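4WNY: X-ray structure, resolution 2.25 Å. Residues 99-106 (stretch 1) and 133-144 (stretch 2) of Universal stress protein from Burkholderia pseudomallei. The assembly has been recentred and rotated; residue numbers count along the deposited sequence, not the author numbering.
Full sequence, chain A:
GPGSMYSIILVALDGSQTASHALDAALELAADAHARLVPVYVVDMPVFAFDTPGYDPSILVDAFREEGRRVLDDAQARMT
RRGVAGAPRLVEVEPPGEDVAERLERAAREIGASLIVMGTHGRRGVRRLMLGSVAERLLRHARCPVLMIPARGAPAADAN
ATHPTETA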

# COMPACT_ATOMS: atom_id res chain seq x y z
N ASP A 99 13.00 16.56 -4.51
CA ASP A 99 12.49 15.66 -5.53
C ASP A 99 11.03 15.34 -5.19
O ASP A 99 10.59 15.59 -4.07
CB ASP A 99 13.32 14.38 -5.62
CG ASP A 99 13.15 13.48 -4.42
OD1 ASP A 99 13.32 13.97 -3.28
OD2 ASP A 99 12.85 12.28 -4.61
N VAL A 100 10.30 14.81 -6.17
CA VAL A 100 8.86 14.55 -6.01
C VAL A 100 8.56 13.67 -4.80
O VAL A 100 7.60 13.93 -4.06
CB VAL A 100 8.28 13.90 -7.28
CG1 VAL A 100 6.82 13.50 -7.07
CG2 VAL A 100 8.42 14.84 -8.47
N ALA A 101 9.38 12.65 -4.59
CA ALA A 101 9.18 11.71 -3.49
C ALA A 101 9.25 12.40 -2.13
O ALA A 101 8.40 12.16 -1.26
CB ALA A 101 10.20 10.59 -3.56
N GLU A 102 10.25 13.25 -1.94
CA GLU A 102 10.42 13.97 -0.69
C GLU A 102 9.32 15.00 -0.49
O GLU A 102 8.84 15.21 0.62
CB GLU A 102 11.79 14.66 -0.63
N ARG A 103 8.92 15.64 -1.59
CA ARG A 103 7.85 16.63 -1.55
C ARG A 103 6.54 16.00 -1.11
O ARG A 103 5.76 16.61 -0.38
CB ARG A 103 7.67 17.29 -2.92
CG ARG A 103 6.68 18.44 -2.93
CD ARG A 103 7.15 19.56 -2.02
NE ARG A 103 6.13 20.59 -1.85
CZ ARG A 103 5.18 20.55 -0.93
NH1 ARG A 103 5.11 19.53 -0.09
NH2 ARG A 103 4.29 21.53 -0.84
N LEU A 104 6.31 14.76 -1.55
CA LEU A 104 5.13 14.01 -1.13
C LEU A 104 5.22 13.65 0.35
O LEU A 104 4.21 13.62 1.05
CB LEU A 104 4.97 12.75 -1.98
CG LEU A 104 4.57 12.96 -3.44
CD1 LEU A 104 4.64 11.65 -4.21
CD2 LEU A 104 3.18 13.56 -3.53
N GLU A 105 6.44 13.37 0.81
CA GLU A 105 6.67 13.07 2.22
C GLU A 105 6.48 14.31 3.09
O GLU A 105 5.95 14.23 4.19
CB GLU A 105 8.07 12.49 2.43
CG GLU A 105 8.24 11.10 1.86
CD GLU A 105 9.63 10.54 2.10
OE1 GLU A 105 10.57 11.34 2.29
OE2 GLU A 105 9.77 9.30 2.09
N ARG A 106 6.93 15.45 2.58
CA ARG A 106 6.74 16.71 3.28
C ARG A 106 5.27 17.07 3.35
O ARG A 106 4.78 17.52 4.39
CB ARG A 106 7.53 17.84 2.60
CG ARG A 106 7.32 19.20 3.25
CD ARG A 106 8.48 20.14 2.96
NE ARG A 106 8.46 20.65 1.59
CZ ARG A 106 7.82 21.75 1.22
NH1 ARG A 106 7.86 22.15 -0.04
NH2 ARG A 106 7.13 22.45 2.11
N SER A 133 9.63 4.60 -10.04
CA SER A 133 10.85 5.20 -9.51
C SER A 133 10.54 6.03 -8.27
O SER A 133 11.15 5.83 -7.22
CB SER A 133 11.53 6.06 -10.58
OG SER A 133 12.85 6.40 -10.19
N VAL A 134 9.59 6.95 -8.40
CA VAL A 134 9.11 7.72 -7.25
C VAL A 134 8.49 6.77 -6.24
O VAL A 134 8.64 6.94 -5.02
CB VAL A 134 8.09 8.80 -7.69
CG1 VAL A 134 7.12 8.24 -8.71
CG2 VAL A 134 7.36 9.38 -6.48
N ALA A 135 7.80 5.75 -6.74
CA ALA A 135 7.24 4.71 -5.89
C ALA A 135 8.35 3.90 -5.24
O ALA A 135 8.29 3.59 -4.05
CB ALA A 135 6.32 3.80 -6.70
N GLU A 136 9.37 3.56 -6.03
CA GLU A 136 10.53 2.84 -5.52
C GLU A 136 11.27 3.68 -4.50
O GLU A 136 11.86 3.15 -3.56
CB GLU A 136 11.46 2.45 -6.67
N ARG A 137 11.24 5.00 -4.68
CA ARG A 137 11.87 5.92 -3.74
C ARG A 137 11.15 5.91 -2.40
O ARG A 137 11.75 5.63 -1.37
CB ARG A 137 11.89 7.34 -4.32
N LEU A 138 9.85 6.21 -2.43
CA LEU A 138 9.00 6.23 -1.24
C LEU A 138 9.05 4.92 -0.46
O LEU A 138 8.96 4.92 0.77
CB LEU A 138 7.56 6.56 -1.63
CG LEU A 138 7.19 8.05 -1.64
CD1 LEU A 138 5.96 8.32 -2.45
CD2 LEU A 138 6.97 8.54 -0.23
N LEU A 139 9.18 3.81 -1.18
CA LEU A 139 9.29 2.50 -0.55
C LEU A 139 10.66 2.33 0.08
O LEU A 139 10.78 1.85 1.21
CB LEU A 139 9.02 1.38 -1.56
N ARG A 140 11.70 2.72 -0.65
CA ARG A 140 13.07 2.63 -0.16
C ARG A 140 13.29 3.58 1.01
O ARG A 140 14.09 3.29 1.91
CB ARG A 140 14.06 2.94 -1.28
N HIS A 141 12.58 4.70 1.00
CA HIS A 141 12.63 5.64 2.12
C HIS A 141 12.01 5.01 3.36
O HIS A 141 12.62 5.00 4.44
CB HIS A 141 11.89 6.94 1.78
CG HIS A 141 12.48 7.70 0.64
ND1 HIS A 141 11.82 8.74 0.02
CD2 HIS A 141 13.67 7.57 0.00
CE1 HIS A 141 12.57 9.22 -0.95
NE2 HIS A 141 13.70 8.53 -0.98
N ALA A 142 10.80 4.48 3.20
CA ALA A 142 10.03 3.88 4.28
C ALA A 142 9.84 4.86 5.44
O ALA A 142 10.12 4.54 6.59
CB ALA A 142 10.70 2.60 4.77
N ARG A 143 9.38 6.06 5.11
CA ARG A 143 9.12 7.09 6.11
C ARG A 143 7.65 7.11 6.49
O ARG A 143 7.26 7.73 7.49
CB ARG A 143 9.56 8.46 5.60
N CYS A 144 6.83 6.44 5.69
CA CYS A 144 5.39 6.43 5.86
C CYS A 144 4.75 5.33 5.02
O CYS A 144 5.28 4.97 3.97
CB CYS A 144 4.81 7.80 5.48
SG CYS A 144 3.31 7.76 4.47

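Helices 100-106 and 134-141 pack side by side, their axes 9.3 Å apart at closest approach and their N-to-C directions 56° apart. The two helices come closest, CA to CA, at Ala 101 and Val 134, 5.5 Å apart. Ala 101 is a knob: its methyl sits in the hole formed by Val 134, Arg 137, Leu 138 and His 141. Its CB lies 3.7 Å from Arg 137 CB and 3.8 Å from His 141 CE1.

Val 100, Leu 104, Val 134 and Leu 138 supply apolar contacts beside this knob. Val 134, with chi1 at 43° (p), places CG2 where it meets three residues of the first helix, 4.2 Å from each of Val 100 CG1, Ala 101 CB and Leu 104 CD1. The CA-to-CB bond of Val 100 points sideways, yet its t rotamer (174°) brings CG1 within reach. Leu 104 adopts the common m,t conformation, and its CD1 also packs 4.0 Å from Leu 138 CD1. The CA-to-CB bond of Leu 138 likewise points sideways; chi angles of -90° and 160° carry its end closer, so that CD2 lies 3.5 Å from Glu 105 CG.

Glu 105 thus combines aliphatic packing with a polar tip. With chi1 at -70° (m) and chi2 at -179° (t), its extended chain reaches past Leu 138 to His 141, whose CA-to-CB bond points toward the first helix and whose chi1 of -63° (m) places ND1 3.0 Å from Glu 105 OE2. His 141 ND1 donates to this oxygen in the single hydrogen bond between the stretches; the carboxylate oxygen approaches the ring edge, near its plane, although the 136° angle at hydrogen is bent. The same OE2 lies 3.6 Å from Arg 143 CB, beyond Ala 142 with its positive phi.

At the start of the first helix, Asp 99 uses its p rotamer to cap: OD1 accepts a weak bond from Glu 102 N at 3.4 Å.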